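Local coordinates for protein transcriptional regulator (Rhodococcus jostii, PDB 5CYV) that binds p-coumaroyl-CoA and, as a MarR-family transcriptional regulator of p-hydroxycinnamate metabolism, probably binds DNA through a winged helix-turn-helix domain, at residues R36-S41 / P66-G71; T85-P88 / K94-A97; D74-E77 / L81-R84; A59-L64 / I139-F144. One frame throughout, in Å; residues are numbered along the deposited sequence. Where two conformers were deposited one is given.

Interaction 1: R36-S41 / P66-G71. With WCA (p-coumaroyl-CoA), chain J.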
# COMPACT_ATOMS: atom_id res chain seq x y z
N ARG B 36 -5.23 9.41 11.54
CA ARG B 36 -5.27 8.29 10.61
C ARG B 36 -4.05 8.41 9.68
O ARG B 36 -3.32 9.32 9.81
CB ARG B 36 -6.58 8.16 9.86
CG ARG B 36 -7.67 7.52 10.68
CD ARG B 36 -9.03 7.62 10.04
NE ARG B 36 -9.10 7.09 8.71
CZ ARG B 36 -9.11 5.82 8.42
NH1 ARG B 36 -9.08 4.91 9.35
NH2 ARG B 36 -9.20 5.46 7.16
N VAL B 37 -3.87 7.47 8.78
CA VAL B 37 -2.60 7.48 8.07
C VAL B 37 -2.34 8.83 7.33
O VAL B 37 -1.22 9.35 7.43
CB VAL B 37 -2.44 6.33 7.05
CG1 VAL B 37 -2.40 4.90 7.69
CG2 VAL B 37 -3.42 6.42 5.97
N ARG B 38 -3.36 9.40 6.68
CA ARG B 38 -3.05 10.66 5.95
C ARG B 38 -2.85 11.88 6.86
O ARG B 38 -1.90 12.64 6.62
CB ARG B 38 -4.16 10.98 4.93
CG ARG B 38 -4.21 9.98 3.77
CD ARG B 38 -5.16 10.51 2.71
NE ARG B 38 -5.24 9.55 1.57
CZ ARG B 38 -5.79 9.82 0.41
NH1 ARG B 38 -5.86 8.86 -0.54
NH2 ARG B 38 -6.31 11.06 0.13
N SER B 39 -3.68 12.06 7.87
CA SER B 39 -3.47 13.21 8.77
C SER B 39 -2.18 13.06 9.54
O SER B 39 -1.46 14.06 9.77
CB SER B 39 -4.65 13.40 9.71
OG SER B 39 -4.99 12.22 10.44
N TYR B 40 -1.84 11.83 9.96
CA TYR B 40 -0.53 11.61 10.54
C TYR B 40 0.60 11.97 9.62
O TYR B 40 1.57 12.64 10.05
CB TYR B 40 -0.42 10.12 10.98
CG TYR B 40 0.94 9.67 11.37
CD1 TYR B 40 1.48 10.00 12.59
CD2 TYR B 40 1.71 8.86 10.47
CE1 TYR B 40 2.76 9.58 12.95
CE2 TYR B 40 2.96 8.41 10.85
CZ TYR B 40 3.48 8.77 12.09
OH TYR B 40 4.76 8.40 12.43
N SER B 41 0.51 11.57 8.36
CA SER B 41 1.60 11.88 7.42
C SER B 41 1.79 13.40 7.28
O SER B 41 2.93 13.86 7.26
CB SER B 41 1.30 11.30 6.03
OG SER B 41 1.19 9.86 6.10
N PRO B 66 -2.50 18.28 -4.64
CA PRO B 66 -2.55 19.24 -3.54
C PRO B 66 -3.98 19.49 -3.04
O PRO B 66 -4.13 19.74 -1.84
CB PRO B 66 -1.95 20.49 -4.16
CG PRO B 66 -1.01 19.95 -5.21
CD PRO B 66 -1.70 18.75 -5.79
N SER B 67 -5.01 19.37 -3.92
CA SER B 67 -6.38 19.62 -3.46
C SER B 67 -6.78 18.62 -2.40
O SER B 67 -7.69 18.88 -1.59
CB SER B 67 -7.35 19.52 -4.65
OG SER B 67 -7.37 18.21 -5.19
N GLN B 68 -6.12 17.47 -2.38
CA GLN B 68 -6.50 16.41 -1.42
C GLN B 68 -5.87 16.65 -0.07
O GLN B 68 -6.21 16.02 0.90
CB GLN B 68 -6.14 15.01 -1.96
CG GLN B 68 -6.98 14.69 -3.19
CD GLN B 68 -7.27 13.18 -3.42
OE1 GLN B 68 -7.03 12.33 -2.56
NE2 GLN B 68 -7.77 12.87 -4.61
N ILE B 69 -4.94 17.60 0.01
CA ILE B 69 -4.25 17.86 1.25
C ILE B 69 -4.97 18.93 2.07
O ILE B 69 -4.85 18.92 3.31
CB ILE B 69 -2.75 18.37 0.95
CG1 ILE B 69 -1.98 17.31 0.16
CG2 ILE B 69 -1.94 18.76 2.20
CD1 ILE B 69 -1.98 15.96 0.82
N VAL B 70 -5.78 19.78 1.40
CA VAL B 70 -6.39 20.91 2.09
C VAL B 70 -7.22 20.46 3.29
O VAL B 70 -7.09 21.03 4.38
CB VAL B 70 -7.26 21.69 1.13
CG1 VAL B 70 -7.97 22.83 1.85
CG2 VAL B 70 -6.40 22.23 -0.01
N GLY B 71 -8.05 19.43 3.11
CA GLY B 71 -8.90 18.96 4.20
C GLY B 71 -8.18 18.30 5.35
O GLY B 71 -8.63 18.33 6.49
C4 WCA J . -10.92 4.15 -14.14
C5 WCA J . -12.01 3.35 -13.79
C6 WCA J . -13.03 3.14 -14.79
C8 WCA J . -10.69 3.44 -12.03
N1 WCA J . -12.88 3.72 -16.01
N3 WCA J . -10.85 4.69 -15.39
CAV WCA J . 2.08 6.60 6.35
CAT WCA J . 2.80 6.47 7.50
CBS WCA J . 3.24 5.18 7.83
OAJ WCA J . 3.99 5.01 9.03
CAU WCA J . 3.00 4.11 7.05
CAW WCA J . 2.27 4.22 5.85
CBT WCA J . 1.85 5.49 5.52
CAR WCA J . 1.12 5.57 4.24
CAQ WCA J . 0.83 6.88 3.69
CBP WCA J . 0.28 6.80 2.28
OAD WCA J . 0.29 5.89 1.51
SBO WCA J . -0.41 8.33 1.82
CBA WCA J . -0.82 7.96 0.09
CAY WCA J . -2.37 7.65 -0.05
NBH WCA J . -2.65 6.28 0.24
CBQ WCA J . -3.67 5.99 1.27
OAE WCA J . -4.36 6.86 1.81
CBB WCA J . -3.93 4.55 1.57
CAZ WCA J . -5.27 4.06 0.95
NBI WCA J . -5.29 3.98 -0.52
CBR WCA J . -5.75 4.99 -1.36
OAF WCA J . -6.07 6.06 -0.84
CBX WCA J . -5.86 4.76 -2.86
OAK WCA J . -5.83 3.32 -3.09
CCD WCA J . -4.73 5.45 -3.63
CAA WCA J . -3.41 4.69 -3.34
CAB WCA J . -4.62 6.95 -3.31
CBD WCA J . -5.01 5.28 -5.16
OBK WCA J . -6.35 5.85 -5.28
PCG WCA J . -6.92 6.22 -6.74
OAP WCA J . -5.89 7.08 -7.41
OAI WCA J . -8.33 6.80 -6.47
OBN WCA J . -6.92 4.89 -7.56
PCF WCA J . -7.98 3.80 -7.90
OAO WCA J . -9.27 4.33 -7.26
OAH WCA J . -7.44 2.40 -7.68
O5' WCA J . -8.14 3.93 -9.51
C5' WCA J . -7.03 3.75 -10.37
C4' WCA J . -6.91 4.59 -11.61
O4' WCA J . -7.93 3.98 -12.72
C3' WCA J . -7.29 5.89 -11.45
O3' WCA J . -6.71 6.73 -12.51
PCE WCA J . -5.63 7.82 -12.19
OAM WCA J . -4.50 7.18 -11.45
OAN WCA J . -6.23 8.92 -11.36
OAG WCA J . -5.13 8.39 -13.49
C2' WCA J . -8.81 5.85 -11.68
O2' WCA J . -9.35 7.08 -11.92
C1' WCA J . -8.88 4.87 -12.90
N9 WCA J . -10.13 4.17 -13.00
N7 WCA J . -11.84 2.94 -12.48
C2 WCA J . -11.83 4.46 -16.29
N6 WCA J . -14.17 2.33 -14.48
O HOH W 1 -6.85 13.39 1.63
O HOH W 2 -7.00 9.57 -3.16
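Arg38 and Gln68 meet through their polar ends: NH2 of Arg38 donates to OE1 of Gln68 over 3.1 Å, arriving nearly along the C=O axis. Guanidinium and amide planes lie 24° apart, and OE1 sits at the guanidinium edge, close to its plane. Arg38 gets there with CG beside its own backbone N (chi1 -68°) and a chain extended from CG to NE, which carries the charged end clear of helix 37-47. Its other edge belongs to the ligand. NE donates to OAE of p-coumaroyl-CoA at 2.8 Å, almost straight, and NH1 to OAF of the same molecule at 2.8 Å, so two amide oxygens of the pantetheine arm are read by one side chain. Two waters complete the ring of partners: one links Arg38 NH2 to the backbone O of Gln68, the other links Arg38 NH1 to Gln68 OE1. At the coumaroyl end of the ligand, Ser41 gives its hydroxyl to the backbone O of Val37 at 2.8 Å, while its OG stands 3.4 Å from CAV of the coumaroyl ring; the edge of the Tyr40 ring also meets that ring. Gripped in its plane by protein, water and ligand, the guanidinium is held against rotation, and in this conformer Gln68 probably helps position Arg38 for the acyl-CoA, as a second-shell residue.

Interaction 2: T85-P88 / K94-A97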
# COMPACT_ATOMS: atom_id res chain seq x y z
N THR B 85 0.54 29.36 8.04
CA THR B 85 1.31 30.58 8.24
C THR B 85 1.97 31.01 6.95
O THR B 85 1.70 30.41 5.88
CB THR B 85 2.34 30.39 9.40
OG1 THR B 85 2.92 31.64 9.75
CG2 THR B 85 3.45 29.36 9.10
N LEU B 86 2.79 32.05 7.01
CA LEU B 86 3.47 32.52 5.80
C LEU B 86 4.92 32.38 6.11
O LEU B 86 5.33 32.69 7.22
CB LEU B 86 3.09 33.98 5.43
CG LEU B 86 1.61 34.21 5.19
CD1 LEU B 86 1.39 35.69 4.98
CD2 LEU B 86 1.07 33.43 3.98
N ASP B 87 5.67 31.83 5.17
CA ASP B 87 7.11 31.72 5.27
C ASP B 87 7.69 33.09 5.60
O ASP B 87 7.53 34.03 4.84
CB ASP B 87 7.67 31.18 3.95
CG ASP B 87 9.19 30.88 4.00
OD1 ASP B 87 9.89 31.36 4.93
OD2 ASP B 87 9.68 30.20 3.06
N PRO B 88 8.36 33.20 6.77
CA PRO B 88 9.02 34.48 7.07
C PRO B 88 10.07 34.87 6.00
O PRO B 88 10.42 36.05 5.86
CB PRO B 88 9.69 34.20 8.43
CG PRO B 88 8.96 33.08 9.02
CD PRO B 88 8.52 32.21 7.84
N LYS B 94 3.17 29.91 1.32
CA LYS B 94 2.33 29.52 2.42
C LYS B 94 2.88 28.23 3.02
O LYS B 94 3.24 27.30 2.26
CB LYS B 94 0.90 29.33 1.97
CG LYS B 94 0.32 30.70 1.50
CD LYS B 94 -1.07 30.55 0.97
CE LYS B 94 -1.60 31.87 0.42
NZ LYS B 94 -2.91 31.61 -0.21
N LEU B 95 3.00 28.19 4.35
CA LEU B 95 3.50 27.00 5.03
C LEU B 95 2.50 26.43 6.00
O LEU B 95 1.68 27.15 6.60
CB LEU B 95 4.81 27.31 5.76
CG LEU B 95 5.97 27.78 4.89
CD1 LEU B 95 7.12 28.08 5.81
CD2 LEU B 95 6.42 26.73 3.82
N ILE B 96 2.55 25.12 6.14
CA ILE B 96 1.81 24.40 7.17
C ILE B 96 2.79 24.14 8.31
O ILE B 96 3.77 23.42 8.14
CB ILE B 96 1.29 23.05 6.60
CG1 ILE B 96 0.39 23.28 5.38
CG2 ILE B 96 0.56 22.26 7.71
CD1 ILE B 96 0.52 22.14 4.37
N ALA B 97 2.58 24.85 9.42
CA ALA B 97 3.54 24.78 10.54
C ALA B 97 2.97 24.06 11.74
O ALA B 97 1.88 24.36 12.20
CB ALA B 97 3.97 26.23 10.97
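Thr85 and Leu95 form an antiparallel hydrogen-bonded pair, Thr85 N to Leu95 O at 2.9 Å and Leu95 N to Thr85 O at 3.0 Å. The first bond is nearly straight; in the second the donor stands above the carbonyl plane, 46° out of it. Leu86 with Lys94 makes the next pair, non-hydrogen-bonded, and the short strand segments run at 120° to each other, a strongly twisted hairpin. Leu95 is the side chain to follow. Its CB lies 4.1 Å from CG2 of Thr85, its partner in the pair. From there CG, set beside the backbone N (chi1 -61°), leans toward the turn and comes up beside Asp87, close to that residue's CB and N. CD1 lies 3.7 Å from Asp87 CB and equally near its CA, so the leucine tip crosses the aspartate at its methylene. On the same face CG2 of Thr85 packs against CB of Ala97 at 3.7 Å. The other face carries Leu86 and Lys94 side by side, pointing the same way, with CD2 of Leu86 3.8 Å from CG of Lys94. The carboxylate of Asp87 is engaged within the turn, OD1 by the backbone N of Ser89 and OD2 by the side chain of Asn93. Chemically, this hairpin of the MarR-type wing is tied by backbone bonds and aliphatic contacts, Asp87 lending its methylene to Leu95 while its charged end bonds within the connecting loop.

Interaction 3: D74-E77 / L81-R84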
# COMPACT_ATOMS: atom_id res chain seq x y z
N ASP B 74 -7.01 21.14 7.24
CA ASP B 74 -8.13 21.71 7.99
C ASP B 74 -8.36 20.90 9.28
O ASP B 74 -8.67 21.46 10.33
CB ASP B 74 -9.42 21.70 7.16
CG ASP B 74 -9.42 22.69 5.98
OD1 ASP B 74 -8.59 23.62 5.92
OD2 ASP B 74 -10.34 22.52 5.12
N GLU B 75 -8.30 19.57 9.16
CA GLU B 75 -8.51 18.71 10.31
C GLU B 75 -7.46 18.98 11.38
O GLU B 75 -7.79 19.11 12.57
CB GLU B 75 -8.51 17.24 9.86
CG GLU B 75 -8.57 16.28 11.00
CD GLU B 75 -8.64 14.81 10.59
OE1 GLU B 75 -8.53 13.97 11.50
OE2 GLU B 75 -8.74 14.48 9.38
N LEU B 76 -6.21 19.05 10.97
CA LEU B 76 -5.16 19.26 11.93
C LEU B 76 -5.25 20.65 12.51
O LEU B 76 -4.94 20.83 13.72
CB LEU B 76 -3.80 19.08 11.24
CG LEU B 76 -3.50 17.62 10.80
CD1 LEU B 76 -2.25 17.64 9.98
CD2 LEU B 76 -3.28 16.70 12.02
N GLU B 77 -5.67 21.62 11.70
CA GLU B 77 -5.73 22.99 12.20
C GLU B 77 -6.88 23.13 13.22
O GLU B 77 -6.72 23.81 14.24
CB GLU B 77 -5.88 24.01 11.05
CG GLU B 77 -5.58 25.48 11.54
CD GLU B 77 -5.40 26.54 10.42
OE1 GLU B 77 -5.91 26.30 9.30
OE2 GLU B 77 -4.82 27.66 10.67
N LEU B 81 -3.15 21.56 15.94
CA LEU B 81 -1.91 20.80 15.77
C LEU B 81 -1.00 21.44 14.70
O LEU B 81 0.20 21.23 14.71
CB LEU B 81 -2.20 19.35 15.36
CG LEU B 81 -3.08 18.59 16.34
CD1 LEU B 81 -3.48 17.22 15.79
CD2 LEU B 81 -2.28 18.41 17.66
N VAL B 82 -1.61 22.13 13.73
CA VAL B 82 -0.81 22.92 12.77
C VAL B 82 -1.49 24.24 12.59
O VAL B 82 -2.68 24.39 12.95
CB VAL B 82 -0.67 22.23 11.36
CG1 VAL B 82 -0.04 20.85 11.45
CG2 VAL B 82 -2.04 22.11 10.62
N VAL B 83 -0.76 25.20 12.04
CA VAL B 83 -1.29 26.50 11.71
C VAL B 83 -0.90 26.81 10.27
O VAL B 83 0.21 26.49 9.86
CB VAL B 83 -0.74 27.62 12.65
CG1 VAL B 83 -1.13 28.96 12.11
CG2 VAL B 83 -1.35 27.47 14.02
N ARG B 84 -1.79 27.42 9.52
CA ARG B 84 -1.39 27.94 8.22
C ARG B 84 -0.72 29.28 8.42
O ARG B 84 -1.37 30.25 8.93
CB ARG B 84 -2.60 28.07 7.30
CG ARG B 84 -3.22 26.74 6.89
CD ARG B 84 -4.34 27.00 5.87
NE ARG B 84 -4.71 25.79 5.12
CZ ARG B 84 -5.75 25.01 5.42
NH1 ARG B 84 -6.50 25.32 6.49
NH2 ARG B 84 -6.06 23.96 4.67
O HOH W 3 -4.45 25.58 14.68
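The guanidinium of Arg84 turns its edge to two carboxylates of helix 70-78, both set steeply against its plane. The Asp74 side chain runs aslant to that of Arg84, the planes 66° apart, and Glu77 lies at about a right angle to the arginine chain, with planes 54° apart. NH1 and NH2 both close on a single atom, OD1 of Asp74, each at 2.8 Å: NH1 approaches OD1 nearly in line with its C-O bond, NH2 from above the carboxylate plane. NH1 also makes a weak bond to Glu77 OE1 at 3.0 Å, completing a three-residue salt-bridge network. Glu77 reaches it with CG anti to the backbone N (chi1 -165°) and an extended chain; its second oxygen, OE2, accepts from the backbone N of Arg84 at 3.2 Å, the donor standing above the carboxylate plane. In the conformer described, one carboxylate serves both main and side chain of Arg84, and would tend to fix the direction of its side chain. Toward the interior the contact is apolar. CB of Leu76 packs on CG2 of Val82 at 3.6 Å, while Leu76 and Leu81 cross at about a right angle, meeting CD2 to CD1 at 3.8 Å. Leu76 O accepts from Leu81 N, 2.9 Å away, and a water donates to both Glu77 O and Val82 O. The whole clips the end of helix 70-78 to strand 82-87, the entry to the wing. Val42 and Leu43 of helix 37-47 pack on Leu76, Leu105 of helix 100-121 touches Leu81, and Ala97 of strand 94-98 bonds to Val83 beyond.

Interaction 4: A59-L64 / I139-F144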
# COMPACT_ATOMS: atom_id res chain seq x y z
N ALA B 59 1.99 17.14 -0.73
CA ALA B 59 1.26 16.39 -1.74
C ALA B 59 2.17 15.47 -2.53
O ALA B 59 1.85 14.30 -2.74
CB ALA B 59 0.52 17.37 -2.70
N ALA B 60 3.33 15.97 -2.92
CA ALA B 60 4.29 15.24 -3.75
C ALA B 60 4.83 14.06 -2.93
O ALA B 60 4.97 12.94 -3.46
CB ALA B 60 5.42 16.15 -4.19
N THR B 61 5.10 14.30 -1.65
CA THR B 61 5.62 13.19 -0.83
C THR B 61 4.59 12.09 -0.66
O THR B 61 4.92 10.91 -0.73
CB THR B 61 6.09 13.68 0.55
OG1 THR B 61 7.17 14.61 0.38
CG2 THR B 61 6.59 12.52 1.42
N MET B 62 3.32 12.48 -0.53
CA MET B 62 2.24 11.51 -0.33
C MET B 62 1.70 10.96 -1.63
O MET B 62 0.84 10.08 -1.59
CB MET B 62 1.10 12.18 0.48
CG MET B 62 1.59 12.50 1.88
SD MET B 62 0.36 13.35 2.88
CE MET B 62 -0.95 12.04 3.09
N GLY B 63 2.16 11.43 -2.79
CA GLY B 63 1.63 11.01 -4.09
C GLY B 63 0.21 11.45 -4.34
O GLY B 63 -0.49 10.80 -5.12
N LEU B 64 -0.19 12.60 -3.78
CA LEU B 64 -1.59 13.08 -3.90
C LEU B 64 -1.61 14.39 -4.62
O LEU B 64 -0.60 15.09 -4.68
CB LEU B 64 -2.25 13.25 -2.53
CG LEU B 64 -2.37 11.93 -1.76
CD1 LEU B 64 -2.75 12.21 -0.39
CD2 LEU B 64 -3.43 11.01 -2.45
N ILE B 139 11.21 4.03 -7.14
CA ILE B 139 9.90 3.90 -7.76
C ILE B 139 8.97 5.06 -7.35
O ILE B 139 8.36 5.71 -8.22
CB ILE B 139 9.25 2.55 -7.35
CG1 ILE B 139 10.05 1.39 -7.91
CG2 ILE B 139 7.79 2.48 -7.88
CD1 ILE B 139 9.55 0.06 -7.34
N ALA B 140 8.89 5.36 -6.06
CA ALA B 140 7.98 6.44 -5.62
C ALA B 140 8.49 7.83 -6.03
O ALA B 140 7.67 8.74 -6.31
CB ALA B 140 7.79 6.41 -4.17
N PHE B 141 9.81 8.01 -5.98
CA PHE B 141 10.45 9.33 -6.13
C PHE B 141 11.62 9.23 -7.10
O PHE B 141 12.78 9.32 -6.69
CB PHE B 141 10.95 9.85 -4.78
CG PHE B 141 9.91 9.83 -3.69
CD1 PHE B 141 8.75 10.58 -3.84
CD2 PHE B 141 10.10 9.13 -2.53
CE1 PHE B 141 7.81 10.57 -2.85
CE2 PHE B 141 9.16 9.11 -1.56
CZ PHE B 141 8.02 9.87 -1.74
N PRO B 142 11.33 9.07 -8.39
CA PRO B 142 12.33 8.91 -9.46
C PRO B 142 13.31 10.09 -9.46
O PRO B 142 12.93 11.21 -9.10
CB PRO B 142 11.47 8.88 -10.73
CG PRO B 142 10.10 8.53 -10.27
CD PRO B 142 9.95 9.13 -8.92
N THR B 143 14.57 9.80 -9.77
CA THR B 143 15.57 10.85 -9.81
C THR B 143 15.85 11.19 -11.24
O THR B 143 15.41 10.48 -12.15
CB THR B 143 16.88 10.45 -9.10
OG1 THR B 143 17.29 9.15 -9.54
CG2 THR B 143 16.69 10.44 -7.60
N PHE B 144 16.56 12.29 -11.43
CA PHE B 144 16.84 12.80 -12.76
C PHE B 144 18.34 12.92 -12.96
O PHE B 144 19.11 12.58 -12.06
CB PHE B 144 16.13 14.13 -12.97
CG PHE B 144 14.68 14.06 -12.64
CD1 PHE B 144 13.76 13.66 -13.60
CD2 PHE B 144 14.23 14.31 -11.34
CE1 PHE B 144 12.42 13.52 -13.28
CE2 PHE B 144 12.88 14.18 -11.02
CZ PHE B 144 11.97 13.79 -11.99
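Between Thr61 and Phe141, whose CA atoms lie 8.1 Å apart, the C-terminal ends of helices 55-62 and 126-140 approach each other. Helix 55-62 finishes in a Schellman motif: Gly63 has positive phi (67°), Leu64 N returns to Ala59 O at 2.9 Å, and a weaker bond runs from Gly63 N to Ala60 O. Helix 126-140 ends as Phe141 leaves helical geometry, and the chain continues through Pro142 as an extended tail. Phe141 alone carries the contact on its side. Its CG is beside the backbone N (chi1 -51°), and the ring projects toward the carbonyl end of the other helix, where it presents an edge. CZ stands 3.4 Å from Thr61 O and CE1 3.7 Å from Ala60 O, both oxygens near the ring plane. The slightly positive aromatic C-H edge thus meets two carbonyl oxygens at the helix end, consistent with a weak electrostatic attraction. One ring face is supported from its own segment by CB of Ala140, 3.9 Å above the plane and over its centre. The methyl CG2 of Thr61 passes CZ more loosely, at 4.4 Å, while the threonine hydroxyl bonds back to Gly57 O in its own helix. The second subunit fills out the site: its Arg17 donates through NE to Thr61 O and packs on Phe141, and its Phe13 lies against Thr61. Met62, from the same helix end, packs on Ser41 and Val42 of helix 37-47, so this small junction joins helix 55-62, part of the probable helix-turn-helix, to the end of helix 126-140 beside the second subunit.

In the fold
Interactions 1 and 3 share helix 70-78, their centres 11 Å apart, and Arg84 of interaction 3 reaches back weakly to Val70 O of the segment 66-71. Interaction 3 passes into interaction 2 along strand 82-87, where Val83 N lies 2.8 Å from Ala97 O, a probable hydrogen bond, so the salt-bridged helix end and the hairpin form one continuous unit. Interaction 1 meets interaction 4 through Met62, whose CE is 3.7 Å from Arg38 O; both Arg38 and Met62 line the p-coumaroyl-CoA pocket. Interaction 4, about 22 Å from interaction 2 between centres, closes the chain around interactions 2 and 3 and lies next to the second subunit.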